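Local coordinates for glycosylation Associate Protein 3 (Streptococcus agalactiae serotype V, PDB 6OYC) that probably works within the Gap1-Gap2-Gap3 complex of the accessory Sec system, helping glycosylated surface proteins mature before their export, at residues Y6-D11 and L26-C31; F133-L138 and V169-S174; G233-L238 and G259-S264; Y240-P245 and L276-D281. All blocks are in the same frame, centred on the assembly; numbering follows the deposited sequence.

Contact 1: residues Y6-D11 and L26-C31; sequences YIYWDD and LGKSVC
K28 lies over one face of the Y8 ring, while V30 sits over a face of the W9 indole. Followed outward, the lysine starts with CB, 3.9 Å from Y8 CD1. The chain then runs over the ring until CD stands 4.2 Å from the centroid of Y8, 24° off the normal, a CH-pi contact displaced toward the rim. The bend at chi3 (-81°) precedes NZ, which stays 3.9 Å from Y8 OH while its salt bridge is to D201; Y8 OH is hydrogen-bonded to K172 NZ. The second pair uses both valine branches: V30 CG2 touches W9 CB at 3.6 Å, and V30 CG1 stands 3.8 Å from the centroid of the W9 six-membered ring. No direct hydrogen bond joins 6-11 to 26-31. One water bridges them, accepting from W9 N and donating to K28 O, both at 2.8 Å. The chemistry implies that hydrocarbon over aromatic rings does most of the joining, a single water serves the backbone, and the charged lysine end finds its partner in D201.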
loop_
_atom_site.group_PDB
_atom_site.type_symbol
_atom_site.label_atom_id
_atom_site.label_comp_id
_atom_site.label_asym_id
_atom_site.label_seq_id
_atom_site.Cartn_x
_atom_site.Cartn_y
_atom_site.Cartn_z
ATOM N N TYR C 6 -3.780 0.120 6.884
ATOM C CA TYR C 6 -2.583 0.915 6.691
ATOM C C TYR C 6 -3.006 2.371 6.740
ATOM O O TYR C 6 -3.971 2.769 6.084
ATOM C CB TYR C 6 -1.877 0.571 5.381
ATOM C CG TYR C 6 -1.198 -0.800 5.376
ATOM C CD1 TYR C 6 -1.929 -1.960 5.125
ATOM C CD2 TYR C 6 0.179 -0.930 5.604
ATOM C CE1 TYR C 6 -1.300 -3.227 5.109
ATOM C CE2 TYR C 6 0.813 -2.185 5.590
ATOM C CZ TYR C 6 0.068 -3.324 5.338
ATOM O OH TYR C 6 0.678 -4.562 5.329
ATOM N N ILE C 7 -2.292 3.154 7.538
ATOM C CA ILE C 7 -2.747 4.455 7.983
ATOM C C ILE C 7 -1.665 5.473 7.645
ATOM O O ILE C 7 -0.508 5.317 8.059
ATOM C CB ILE C 7 -3.053 4.421 9.494
ATOM C CG1 ILE C 7 -4.326 3.621 9.756
ATOM C CG2 ILE C 7 -3.209 5.764 10.045
ATOM C CD1 ILE C 7 -4.281 2.867 11.111
ATOM N N TYR C 8 -2.046 6.516 6.909
ATOM C CA TYR C 8 -1.115 7.429 6.268
ATOM C C TYR C 8 -1.294 8.852 6.786
ATOM O O TYR C 8 -2.394 9.258 7.183
ATOM C CB TYR C 8 -1.308 7.397 4.741
ATOM C CG TYR C 8 -0.997 6.045 4.150
ATOM C CD1 TYR C 8 0.295 5.712 3.770
ATOM C CD2 TYR C 8 -1.991 5.092 3.991
ATOM C CE1 TYR C 8 0.588 4.462 3.238
ATOM C CE2 TYR C 8 -1.713 3.852 3.463
ATOM C CZ TYR C 8 -0.427 3.538 3.090
ATOM O OH TYR C 8 -0.159 2.288 2.562
ATOM N N TRP C 9 -0.200 9.609 6.772
ATOM C CA TRP C 9 -0.221 11.003 7.211
ATOM C C TRP C 9 -0.775 11.879 6.090
ATOM O O TRP C 9 -0.184 11.966 5.006
ATOM C CB TRP C 9 1.186 11.441 7.623
ATOM C CG TRP C 9 1.338 12.857 8.105
ATOM C CD1 TRP C 9 0.430 13.877 7.995
ATOM C CD2 TRP C 9 2.476 13.414 8.770
ATOM N NE1 TRP C 9 0.937 15.024 8.544
ATOM C CE2 TRP C 9 2.186 14.767 9.036
ATOM C CE3 TRP C 9 3.714 12.900 9.168
ATOM C CZ2 TRP C 9 3.086 15.615 9.676
ATOM C CZ3 TRP C 9 4.608 13.748 9.806
ATOM C CH2 TRP C 9 4.289 15.092 10.048
ATOM N N ASP C 10 -1.911 12.519 6.353
ATOM C CA ASP C 10 -2.532 13.463 5.434
ATOM C C ASP C 10 -2.186 14.907 5.816
ATOM O O ASP C 10 -1.978 15.225 6.988
ATOM C CB ASP C 10 -4.039 13.253 5.435
ATOM C CG ASP C 10 -4.667 13.704 4.174
ATOM O OD1 ASP C 10 -4.951 14.913 4.063
ATOM O OD2 ASP C 10 -4.865 12.854 3.286
ATOM N N ASP C 11 -2.125 15.793 4.820
ATOM C CA ASP C 11 -1.678 17.159 5.104
ATOM C C ASP C 11 -2.789 18.082 5.580
ATOM O O ASP C 11 -2.493 19.235 5.946
ATOM C CB ASP C 11 -1.023 17.790 3.877
ATOM C CG ASP C 11 -1.818 17.576 2.631
ATOM O OD1 ASP C 11 -2.707 16.694 2.654
ATOM O OD2 ASP C 11 -1.559 18.301 1.643
ATOM N N LEU C 26 5.942 13.388 -0.179
ATOM C CA LEU C 26 6.519 12.611 -1.269
ATOM C C LEU C 26 5.727 11.317 -1.407
ATOM O O LEU C 26 5.939 10.362 -0.648
ATOM C CB LEU C 26 7.989 12.318 -0.995
ATOM C CG LEU C 26 8.853 13.568 -1.070
ATOM C CD1 LEU C 26 10.207 13.340 -0.417
ATOM C CD2 LEU C 26 9.000 14.024 -2.524
ATOM N N GLY C 27 4.834 11.281 -2.389
ATOM C CA GLY C 27 4.009 10.117 -2.617
ATOM C C GLY C 27 3.026 9.918 -1.490
ATOM O O GLY C 27 2.203 10.792 -1.216
ATOM N N LYS C 28 3.116 8.786 -0.806
ATOM C CA LYS C 28 2.324 8.571 0.393
ATOM C C LYS C 28 3.084 8.914 1.665
ATOM O O LYS C 28 2.474 8.967 2.733
ATOM C CB LYS C 28 1.836 7.113 0.441
ATOM C CG LYS C 28 0.738 6.832 -0.604
ATOM C CD LYS C 28 0.107 5.449 -0.472
ATOM C CE LYS C 28 0.984 4.380 -1.132
ATOM N NZ LYS C 28 0.286 3.064 -1.228
ATOM N N SER C 29 4.382 9.170 1.576
ATOM C CA SER C 29 5.220 9.398 2.740
ATOM C C SER C 29 5.418 10.892 2.989
ATOM O O SER C 29 5.123 11.738 2.141
ATOM C CB SER C 29 6.569 8.708 2.555
ATOM O OG SER C 29 6.369 7.341 2.286
ATOM N N VAL C 30 5.922 11.206 4.185
ATOM C CA VAL C 30 6.108 12.585 4.625
ATOM C C VAL C 30 7.542 12.759 5.118
ATOM O O VAL C 30 7.997 12.020 6.001
ATOM C CB VAL C 30 5.101 12.977 5.723
ATOM C CG1 VAL C 30 5.207 14.455 6.033
ATOM C CG2 VAL C 30 3.687 12.622 5.289
ATOM N N CYS C 31 8.253 13.725 4.542
ATOM C CA CYS C 31 9.593 14.095 4.993
ATOM C C CYS C 31 9.522 15.336 5.889
ATOM O O CYS C 31 8.977 16.375 5.493
ATOM C CB CYS C 31 10.530 14.343 3.809
ATOM S SG CYS C 31 12.216 14.888 4.308
HETATM O O HOH W 1 2.158 8.845 5.491
#

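Contact 2: residues F133-L138 and V169-S174; sequences FHYLKL and VEKKDS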
loop_
_atom_site.group_PDB
_atom_site.type_symbol
_atom_site.label_atom_id
_atom_site.label_comp_id
_atom_site.label_asym_id
_atom_site.label_seq_id
_atom_site.Cartn_x
_atom_site.Cartn_y
_atom_site.Cartn_z
ATOM N N PHE C 133 8.263 9.727 7.539
ATOM C CA PHE C 133 7.167 8.883 7.993
ATOM C C PHE C 133 6.506 8.220 6.792
ATOM O O PHE C 133 6.200 8.889 5.798
ATOM C CB PHE C 133 6.138 9.694 8.778
ATOM C CG PHE C 133 4.894 8.923 9.121
ATOM C CD1 PHE C 133 4.863 8.094 10.238
ATOM C CD2 PHE C 133 3.760 9.010 8.318
ATOM C CE1 PHE C 133 3.715 7.375 10.551
ATOM C CE2 PHE C 133 2.621 8.304 8.625
ATOM C CZ PHE C 133 2.590 7.487 9.743
ATOM N N HIS C 134 6.281 6.914 6.890
ATOM C CA HIS C 134 5.616 6.162 5.826
ATOM C C HIS C 134 4.175 5.838 6.186
ATOM O O HIS C 134 3.257 6.230 5.463
ATOM C CB HIS C 134 6.391 4.875 5.508
ATOM C CG HIS C 134 7.789 5.130 5.053
ATOM N ND1 HIS C 134 8.073 5.840 3.905
ATOM C CD2 HIS C 134 8.983 4.814 5.608
ATOM C CE1 HIS C 134 9.383 5.934 3.763
ATOM N NE2 HIS C 134 9.958 5.325 4.784
ATOM N N TYR C 135 3.959 5.123 7.287
ATOM C CA TYR C 135 2.607 4.718 7.645
ATOM C C TYR C 135 2.613 4.071 9.020
ATOM O O TYR C 135 3.662 3.741 9.585
ATOM C CB TYR C 135 2.002 3.754 6.615
ATOM C CG TYR C 135 2.780 2.477 6.389
ATOM C CD1 TYR C 135 2.749 1.438 7.317
ATOM C CD2 TYR C 135 3.527 2.295 5.221
ATOM C CE1 TYR C 135 3.450 0.251 7.097
ATOM C CE2 TYR C 135 4.231 1.111 4.992
ATOM C CZ TYR C 135 4.193 0.095 5.929
ATOM O OH TYR C 135 4.899 -1.073 5.698
ATOM N N LEU C 136 1.415 3.889 9.546
ATOM C CA LEU C 136 1.184 3.001 10.665
ATOM C C LEU C 136 0.371 1.822 10.159
ATOM O O LEU C 136 -0.396 1.951 9.196
ATOM C CB LEU C 136 0.447 3.703 11.802
ATOM C CG LEU C 136 1.038 4.984 12.402
ATOM C CD1 LEU C 136 0.114 5.483 13.479
ATOM C CD2 LEU C 136 2.409 4.762 13.001
ATOM N N LYS C 137 0.551 0.668 10.807
ATOM C CA LYS C 137 -0.228 -0.530 10.510
ATOM C C LYS C 137 -0.926 -1.003 11.777
ATOM O O LYS C 137 -0.276 -1.270 12.798
ATOM C CB LYS C 137 0.651 -1.641 9.931
ATOM C CG LYS C 137 -0.112 -2.867 9.439
ATOM C CD LYS C 137 0.841 -3.828 8.736
ATOM C CE LYS C 137 0.193 -5.158 8.454
ATOM N NZ LYS C 137 1.200 -6.178 8.034
ATOM N N LEU C 138 -2.247 -1.115 11.700
ATOM C CA LEU C 138 -3.085 -1.554 12.802
ATOM C C LEU C 138 -3.822 -2.822 12.375
ATOM O O LEU C 138 -4.562 -2.808 11.382
ATOM C CB LEU C 138 -4.072 -0.446 13.180
ATOM C CG LEU C 138 -5.120 -0.739 14.243
ATOM C CD1 LEU C 138 -4.426 -0.953 15.589
ATOM C CD2 LEU C 138 -6.101 0.424 14.315
ATOM N N VAL C 169 1.952 -9.886 -6.789
ATOM C CA VAL C 169 1.242 -9.899 -5.517
ATOM C C VAL C 169 1.398 -8.521 -4.877
ATOM O O VAL C 169 2.524 -8.031 -4.714
ATOM C CB VAL C 169 1.775 -11.011 -4.595
ATOM C CG1 VAL C 169 1.109 -10.950 -3.237
ATOM C CG2 VAL C 169 1.581 -12.386 -5.240
ATOM N N GLU C 170 0.272 -7.879 -4.544
ATOM C CA GLU C 170 0.313 -6.582 -3.878
ATOM C C GLU C 170 1.152 -6.692 -2.613
ATOM O O GLU C 170 1.081 -7.691 -1.890
ATOM C CB GLU C 170 -1.103 -6.092 -3.532
ATOM C CG GLU C 170 -2.071 -5.929 -4.708
ATOM C CD GLU C 170 -1.624 -4.880 -5.728
ATOM O OE1 GLU C 170 -1.918 -5.058 -6.929
ATOM O OE2 GLU C 170 -0.979 -3.876 -5.342
ATOM N N LYS C 171 1.973 -5.666 -2.373
ATOM C CA LYS C 171 2.939 -5.711 -1.282
ATOM C C LYS C 171 2.258 -6.007 0.044
ATOM O O LYS C 171 2.718 -6.849 0.822
ATOM C CB LYS C 171 3.714 -4.392 -1.210
ATOM C CG LYS C 171 4.805 -4.355 -0.140
ATOM C CD LYS C 171 4.446 -3.348 0.939
ATOM C CE LYS C 171 5.471 -3.332 2.070
ATOM N NZ LYS C 171 4.947 -2.617 3.277
ATOM N N LYS C 172 1.145 -5.326 0.317
ATOM C CA LYS C 172 0.444 -5.562 1.570
ATOM C C LYS C 172 -0.146 -6.963 1.649
ATOM O O LYS C 172 -0.384 -7.454 2.757
ATOM C CB LYS C 172 -0.631 -4.501 1.763
ATOM C CG LYS C 172 -0.065 -3.089 1.716
ATOM C CD LYS C 172 -1.198 -2.098 1.719
ATOM C CE LYS C 172 -0.759 -0.677 1.458
ATOM N NZ LYS C 172 -1.995 0.182 1.403
ATOM N N ASP C 173 -0.359 -7.625 0.510
ATOM C CA ASP C 173 -0.811 -9.008 0.528
ATOM C C ASP C 173 0.334 -9.994 0.670
ATOM O O ASP C 173 0.106 -11.113 1.136
ATOM C CB ASP C 173 -1.559 -9.367 -0.755
ATOM C CG ASP C 173 -2.921 -8.739 -0.842
ATOM O OD1 ASP C 173 -3.481 -8.329 0.201
ATOM O OD2 ASP C 173 -3.428 -8.655 -1.981
ATOM N N SER C 174 1.543 -9.623 0.233
ATOM C CA SER C 174 2.642 -10.581 0.207
ATOM C C SER C 174 3.000 -11.028 1.613
ATOM O O SER C 174 3.318 -12.196 1.846
ATOM C CB SER C 174 3.859 -9.976 -0.496
ATOM O OG SER C 174 4.438 -8.920 0.257
#
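Y135 comes to K171 from a classic beta bulge, in which H134, with helical psi (-59°), and the extended Y135 both face N75 of the neighbouring strand 69-78. K171 stands in the first turn of helix 171-174, right after E170 at the N-cap position. The two side chains approach from opposite directions and meet by their polar ends, Y135 OH and K171 NZ being 2.9 Å apart. Both are hydrogen-bonded to the carbonyl oxygen of L198, so one backbone acceptor gathers the phenol and the ammonium of two distant parts of the chain. The tyrosine reaches there with CG lodged between its backbone N and carbonyl carbon (chi1 58°), and the edge-to-face ring of Y6 packs beside it. The lysine is otherwise extended but bends at chi2 (-114°). Its carbonyl oxygen, K171 O, takes a bond from S174 OG over 2.8 Å, and the turn is closed by S174 N to E170 O at 2.9 Å. With both polar groups buried, the L198 carbonyl probably eases the cost of enclosing a charge. The pattern is that of an interface between two domains: a bulged strand of the antiparallel sheet, which probably belongs to a carbohydrate-binding-like domain, presents a tyrosine to the short helix that follows strand 163-168 of the parallel alpha/beta sheet.

Contact 3: residues G233-L238 and G259-S264; sequences GNFAAL and GILLKS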
loop_
_atom_site.group_PDB
_atom_site.type_symbol
_atom_site.label_atom_id
_atom_site.label_comp_id
_atom_site.label_asym_id
_atom_site.label_seq_id
_atom_site.Cartn_x
_atom_site.Cartn_y
_atom_site.Cartn_z
ATOM N N GLY C 233 -0.319 -3.781 -9.007
ATOM C CA GLY C 233 0.021 -4.854 -9.930
ATOM C C GLY C 233 -0.524 -4.609 -11.326
ATOM O O GLY C 233 0.173 -4.816 -12.323
ATOM N N ASN C 234 -1.790 -4.191 -11.419
ATOM C CA ASN C 234 -2.362 -3.877 -12.725
ATOM C C ASN C 234 -1.551 -2.790 -13.412
ATOM O O ASN C 234 -1.311 -2.850 -14.619
ATOM C CB ASN C 234 -3.823 -3.431 -12.591
ATOM C CG ASN C 234 -4.752 -4.538 -12.123
ATOM O OD1 ASN C 234 -4.557 -5.704 -12.429
ATOM N ND2 ASN C 234 -5.782 -4.161 -11.382
ATOM N N PHE C 235 -1.117 -1.786 -12.650
ATOM C CA PHE C 235 -0.313 -0.711 -13.220
ATOM C C PHE C 235 1.042 -1.232 -13.681
ATOM O O PHE C 235 1.465 -0.975 -14.813
ATOM C CB PHE C 235 -0.146 0.399 -12.189
ATOM C CG PHE C 235 0.445 1.661 -12.736
ATOM C CD1 PHE C 235 -0.011 2.198 -13.928
ATOM C CD2 PHE C 235 1.433 2.334 -12.034
ATOM C CE1 PHE C 235 0.533 3.372 -14.428
ATOM C CE2 PHE C 235 1.971 3.515 -12.519
ATOM C CZ PHE C 235 1.525 4.028 -13.726
ATOM N N ALA C 236 1.739 -1.967 -12.810
ATOM C CA ALA C 236 3.004 -2.578 -13.196
ATOM C C ALA C 236 2.844 -3.488 -14.412
ATOM O O ALA C 236 3.657 -3.431 -15.345
ATOM C CB ALA C 236 3.591 -3.353 -12.017
ATOM N N ALA C 237 1.803 -4.329 -14.422
ATOM C CA ALA C 237 1.588 -5.228 -15.555
ATOM C C ALA C 237 1.464 -4.457 -16.863
ATOM O O ALA C 237 1.990 -4.888 -17.894
ATOM C CB ALA C 237 0.346 -6.090 -15.325
ATOM N N LEU C 238 0.776 -3.313 -16.849
ATOM C CA LEU C 238 0.694 -2.500 -18.057
ATOM C C LEU C 238 2.077 -2.035 -18.485
ATOM O O LEU C 238 2.382 -1.979 -19.683
ATOM C CB LEU C 238 -0.216 -1.290 -17.831
ATOM C CG LEU C 238 -1.717 -1.518 -17.656
ATOM C CD1 LEU C 238 -2.349 -0.238 -17.137
ATOM C CD2 LEU C 238 -2.372 -1.958 -18.960
ATOM N N GLY C 259 -2.806 9.802 -11.107
ATOM C CA GLY C 259 -1.973 10.538 -10.174
ATOM C C GLY C 259 -1.780 9.829 -8.848
ATOM O O GLY C 259 -0.734 9.972 -8.211
ATOM N N ILE C 260 -2.776 9.064 -8.405
ATOM C CA ILE C 260 -2.603 8.343 -7.150
ATOM C C ILE C 260 -1.691 7.137 -7.349
ATOM O O ILE C 260 -0.864 6.824 -6.486
ATOM C CB ILE C 260 -3.973 7.960 -6.562
ATOM C CG1 ILE C 260 -4.713 9.239 -6.132
ATOM C CG2 ILE C 260 -3.814 6.926 -5.425
ATOM C CD1 ILE C 260 -6.090 9.037 -5.522
ATOM N N LEU C 261 -1.799 6.455 -8.494
ATOM C CA LEU C 261 -0.907 5.327 -8.762
ATOM C C LEU C 261 0.556 5.748 -8.702
ATOM O O LEU C 261 1.398 5.014 -8.178
ATOM C CB LEU C 261 -1.227 4.710 -10.124
ATOM C CG LEU C 261 -2.587 4.022 -10.219
ATOM C CD1 LEU C 261 -2.894 3.600 -11.650
ATOM C CD2 LEU C 261 -2.680 2.842 -9.247
ATOM N N LEU C 262 0.873 6.940 -9.215
ATOM C CA LEU C 262 2.259 7.390 -9.247
ATOM C C LEU C 262 2.844 7.569 -7.853
ATOM O O LEU C 262 4.063 7.484 -7.685
ATOM C CB LEU C 262 2.367 8.699 -10.022
ATOM C CG LEU C 262 2.011 8.641 -11.504
ATOM C CD1 LEU C 262 2.275 9.991 -12.185
ATOM C CD2 LEU C 262 2.763 7.513 -12.202
ATOM N N LYS C 263 2.008 7.816 -6.839
ATOM C CA LYS C 263 2.548 8.070 -5.506
ATOM C C LYS C 263 3.324 6.881 -4.946
ATOM O O LYS C 263 4.064 7.054 -3.975
ATOM C CB LYS C 263 1.425 8.472 -4.548
ATOM C CG LYS C 263 0.708 9.746 -4.968
ATOM C CD LYS C 263 -0.287 10.208 -3.922
ATOM C CE LYS C 263 -0.718 11.634 -4.200
ATOM N NZ LYS C 263 -1.564 12.170 -3.105
ATOM N N SER C 264 3.193 5.691 -5.536
ATOM C CA SER C 264 4.062 4.590 -5.142
ATOM C C SER C 264 5.443 4.645 -5.800
ATOM O O SER C 264 6.304 3.834 -5.441
ATOM C CB SER C 264 3.388 3.247 -5.448
ATOM O OG SER C 264 2.249 3.042 -4.619
#
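L261 O is gripped twice, by S264 N at 3.3 Å and by the side-chain NE2 of Q232, one turn before F235 in helix 231-243. The second bond ties the Q232 side chain of one helix to the backbone of the other, beside the apolar meeting. The F235 ring, its CG anti to the backbone N (chi1 -169°), reaches across to the other helix and offers one face to L261: CB lies 4.2 Å from the ring centroid, 18° off the normal. From the same leucine, CD1 comes to 3.9 Å from F235 CD1, at the opposite flank of the ring from CB. L262 begins by pointing away, yet its branched end swings back and sets CD2 4.0 Å from F235 CZ. The phenyl is thus held by two consecutive leucines, whose side chains also touch helix 270-281, L261 on W280 and L262 on L276. Helix 231-243 connects the adjacent parallel strands 223-227 and 248-251, so the motif is a beta-alpha-beta unit of an alpha/beta domain, its connecting helix packed in turn against helix 258-262.

Contact 4: residues Y240-P245 and L276-D281; sequences YAKKFP and LREVWD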
loop_
_atom_site.group_PDB
_atom_site.type_symbol
_atom_site.label_atom_id
_atom_site.label_comp_id
_atom_site.label_asym_id
_atom_site.label_seq_id
_atom_site.Cartn_x
_atom_site.Cartn_y
_atom_site.Cartn_z
ATOM N N TYR C 240 5.154 -3.428 -17.764
ATOM C CA TYR C 240 5.936 -4.533 -18.298
ATOM C C TYR C 240 5.497 -4.879 -19.724
ATOM O O TYR C 240 6.343 -5.124 -20.594
ATOM C CB TYR C 240 5.833 -5.738 -17.354
ATOM C CG TYR C 240 6.486 -5.474 -16.003
ATOM C CD1 TYR C 240 7.726 -4.855 -15.926
ATOM C CD2 TYR C 240 5.857 -5.819 -14.811
ATOM C CE1 TYR C 240 8.329 -4.600 -14.710
ATOM C CE2 TYR C 240 6.463 -5.572 -13.583
ATOM C CZ TYR C 240 7.696 -4.955 -13.540
ATOM O OH TYR C 240 8.320 -4.683 -12.344
ATOM N N ALA C 241 4.183 -4.854 -19.996
ATOM C CA ALA C 241 3.702 -5.194 -21.331
ATOM C C ALA C 241 4.150 -4.173 -22.368
ATOM O O ALA C 241 4.363 -4.531 -23.530
ATOM C CB ALA C 241 2.181 -5.323 -21.347
ATOM N N LYS C 242 4.313 -2.911 -21.981
ATOM C CA LYS C 242 4.785 -1.954 -22.963
ATOM C C LYS C 242 6.277 -2.126 -23.226
ATOM O O LYS C 242 6.733 -1.941 -24.360
ATOM C CB LYS C 242 4.450 -0.539 -22.506
ATOM C CG LYS C 242 5.303 0.550 -23.106
ATOM C CD LYS C 242 4.690 1.121 -24.370
ATOM C CE LYS C 242 5.534 2.310 -24.888
ATOM N NZ LYS C 242 4.959 2.987 -26.103
ATOM N N LYS C 243 7.039 -2.516 -22.208
ATOM C CA LYS C 243 8.462 -2.759 -22.390
ATOM C C LYS C 243 8.756 -4.085 -23.086
ATOM O O LYS C 243 9.815 -4.200 -23.707
ATOM C CB LYS C 243 9.181 -2.717 -21.038
ATOM C CG LYS C 243 9.350 -1.324 -20.473
ATOM C CD LYS C 243 10.253 -0.479 -21.373
ATOM C CE LYS C 243 11.511 -0.018 -20.644
ATOM N NZ LYS C 243 12.719 -0.042 -21.523
ATOM N N PHE C 244 7.861 -5.077 -23.004
ATOM C CA PHE C 244 8.107 -6.424 -23.532
ATOM C C PHE C 244 6.921 -6.916 -24.349
ATOM O O PHE C 244 6.067 -7.651 -23.841
ATOM C CB PHE C 244 8.401 -7.424 -22.416
ATOM C CG PHE C 244 9.532 -7.020 -21.502
ATOM C CD1 PHE C 244 10.845 -7.054 -21.938
ATOM C CD2 PHE C 244 9.280 -6.630 -20.190
ATOM C CE1 PHE C 244 11.890 -6.693 -21.092
ATOM C CE2 PHE C 244 10.323 -6.264 -19.336
ATOM C CZ PHE C 244 11.629 -6.294 -19.791
ATOM N N PRO C 245 6.859 -6.566 -25.636
ATOM C CA PRO C 245 5.774 -7.073 -26.496
ATOM C C PRO C 245 5.624 -8.588 -26.504
ATOM O O PRO C 245 4.567 -9.083 -26.909
ATOM C CB PRO C 245 6.164 -6.557 -27.887
ATOM C CG PRO C 245 6.990 -5.357 -27.623
ATOM C CD PRO C 245 7.730 -5.606 -26.340
ATOM N N LEU C 276 4.774 6.870 -18.425
ATOM C CA LEU C 276 3.751 6.062 -17.770
ATOM C C LEU C 276 2.345 6.518 -18.147
ATOM O O LEU C 276 1.431 5.692 -18.212
ATOM C CB LEU C 276 3.952 6.084 -16.255
ATOM C CG LEU C 276 5.211 5.363 -15.759
ATOM C CD1 LEU C 276 5.474 5.648 -14.276
ATOM C CD2 LEU C 276 5.096 3.869 -16.007
ATOM N N ARG C 277 2.153 7.817 -18.416
ATOM C CA ARG C 277 0.852 8.295 -18.875
ATOM C C ARG C 277 0.489 7.679 -20.216
ATOM O O ARG C 277 -0.693 7.408 -20.478
ATOM C CB ARG C 277 0.835 9.829 -18.948
ATOM C CG ARG C 277 -0.525 10.442 -19.371
ATOM C CD ARG C 277 -1.508 10.571 -18.197
ATOM N NE ARG C 277 -2.911 10.470 -18.615
ATOM C CZ ARG C 277 -3.955 10.761 -17.833
ATOM N NH1 ARG C 277 -3.759 11.173 -16.589
ATOM N NH2 ARG C 277 -5.201 10.639 -18.290
ATOM N N GLU C 278 1.490 7.420 -21.063
ATOM C CA GLU C 278 1.237 6.752 -22.335
ATOM C C GLU C 278 0.772 5.317 -22.108
ATOM O O GLU C 278 -0.245 4.887 -22.663
ATOM C CB GLU C 278 2.500 6.793 -23.204
ATOM C CG GLU C 278 2.280 6.395 -24.666
ATOM C CD GLU C 278 2.409 4.890 -24.908
ATOM O OE1 GLU C 278 1.989 4.424 -25.987
ATOM O OE2 GLU C 278 2.935 4.176 -24.025
ATOM N N VAL C 279 1.525 4.560 -21.311
ATOM C CA VAL C 279 1.110 3.261 -20.796
ATOM C C VAL C 279 -0.343 3.331 -20.326
ATOM O O VAL C 279 -1.169 2.484 -20.690
ATOM C CB VAL C 279 2.055 2.821 -19.657
ATOM C CG1 VAL C 279 1.519 1.595 -18.918
ATOM C CG2 VAL C 279 3.479 2.578 -20.194
ATOM N N TRP C 280 -0.668 4.367 -19.548
ATOM C CA TRP C 280 -1.998 4.489 -18.954
ATOM C C TRP C 280 -3.079 4.715 -20.012
ATOM O O TRP C 280 -4.118 4.049 -19.998
ATOM C CB TRP C 280 -1.991 5.625 -17.926
ATOM C CG TRP C 280 -3.329 5.935 -17.332
ATOM C CD1 TRP C 280 -4.092 7.036 -17.574
ATOM C CD2 TRP C 280 -4.061 5.137 -16.386
ATOM N NE1 TRP C 280 -5.254 6.974 -16.844
ATOM C CE2 TRP C 280 -5.261 5.818 -16.109
ATOM C CE3 TRP C 280 -3.821 3.910 -15.758
ATOM C CZ2 TRP C 280 -6.222 5.317 -15.221
ATOM C CZ3 TRP C 280 -4.779 3.412 -14.876
ATOM C CH2 TRP C 280 -5.960 4.118 -14.616
ATOM N N ASP C 281 -2.857 5.650 -20.938
ATOM C CA ASP C 281 -3.880 5.988 -21.929
ATOM C C ASP C 281 -4.107 4.903 -22.974
ATOM O O ASP C 281 -5.083 5.005 -23.725
ATOM C CB ASP C 281 -3.527 7.278 -22.670
ATOM C CG ASP C 281 -3.458 8.471 -21.759
ATOM O OD1 ASP C 281 -4.240 8.544 -20.788
ATOM O OD2 ASP C 281 -2.613 9.342 -22.015
#
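K242 and E278 run at about a right angle to each other, and their charged ends meet where the two paths cross. Each departs with CG anti to its backbone N and then bends at chi2, the lysine to 92° and the glutamate to -88°. These bends bring K242 NZ to 3.1 Å from E278 OE2, a salt bridge whose hydrogen bond is weak. The ammonium also has E278 OE1 at 3.3 Å, so it stands before both carboxylate oxygens, and K242 CE lies 3.3 Å from OE2. Nearer the backbone the relation changes: the lysine crosses V279 obliquely, and V279 CG2 rests 4.0 Å from K242 CG and equally near CB, giving the aliphatic stem an apolar neighbour. With CG1 of V279 anti to the backbone N (chi1 170°), that branch is set against L238, one turn earlier in the lysine's helix. Within the second helix R277 and D281, four residues apart, form a salt bridge of their own, NE reaching OD1 over 3.2 Å on the syn side, while CD1 of W280 lies over a face of the guanidinium. Charged side chains of both helices lie outward while V279 is buried between them, as in amphipathic helices packed on the outside of an alpha/beta domain, here 231-243 and 270-281.

Burial sorts the four contacts. Contacts 2 and 3 are enclosed, whereas contact 1 is partly buried and contact 4 reaches the surface, its centre about 22 Å from that of the chain. Contacts 1 and 2 share the antiparallel sheet, where V30 O meets F133 N and S29 OG meets H134 ND1, each at 2.8 Å. Contacts 3 and 4 share helix 231-243 and interlock through L262 and L276. Contact 2 also reaches this helix, from E170 OE1 to G233 N. Their chemistry follows place: a polar meeting between a strand of the antiparallel sheet and the short helix 171-174 in contact 2, aromatic-aliphatic packing in contacts 1 and 3, and in contact 4 an ion pair near the surface, with a buried valine beside it.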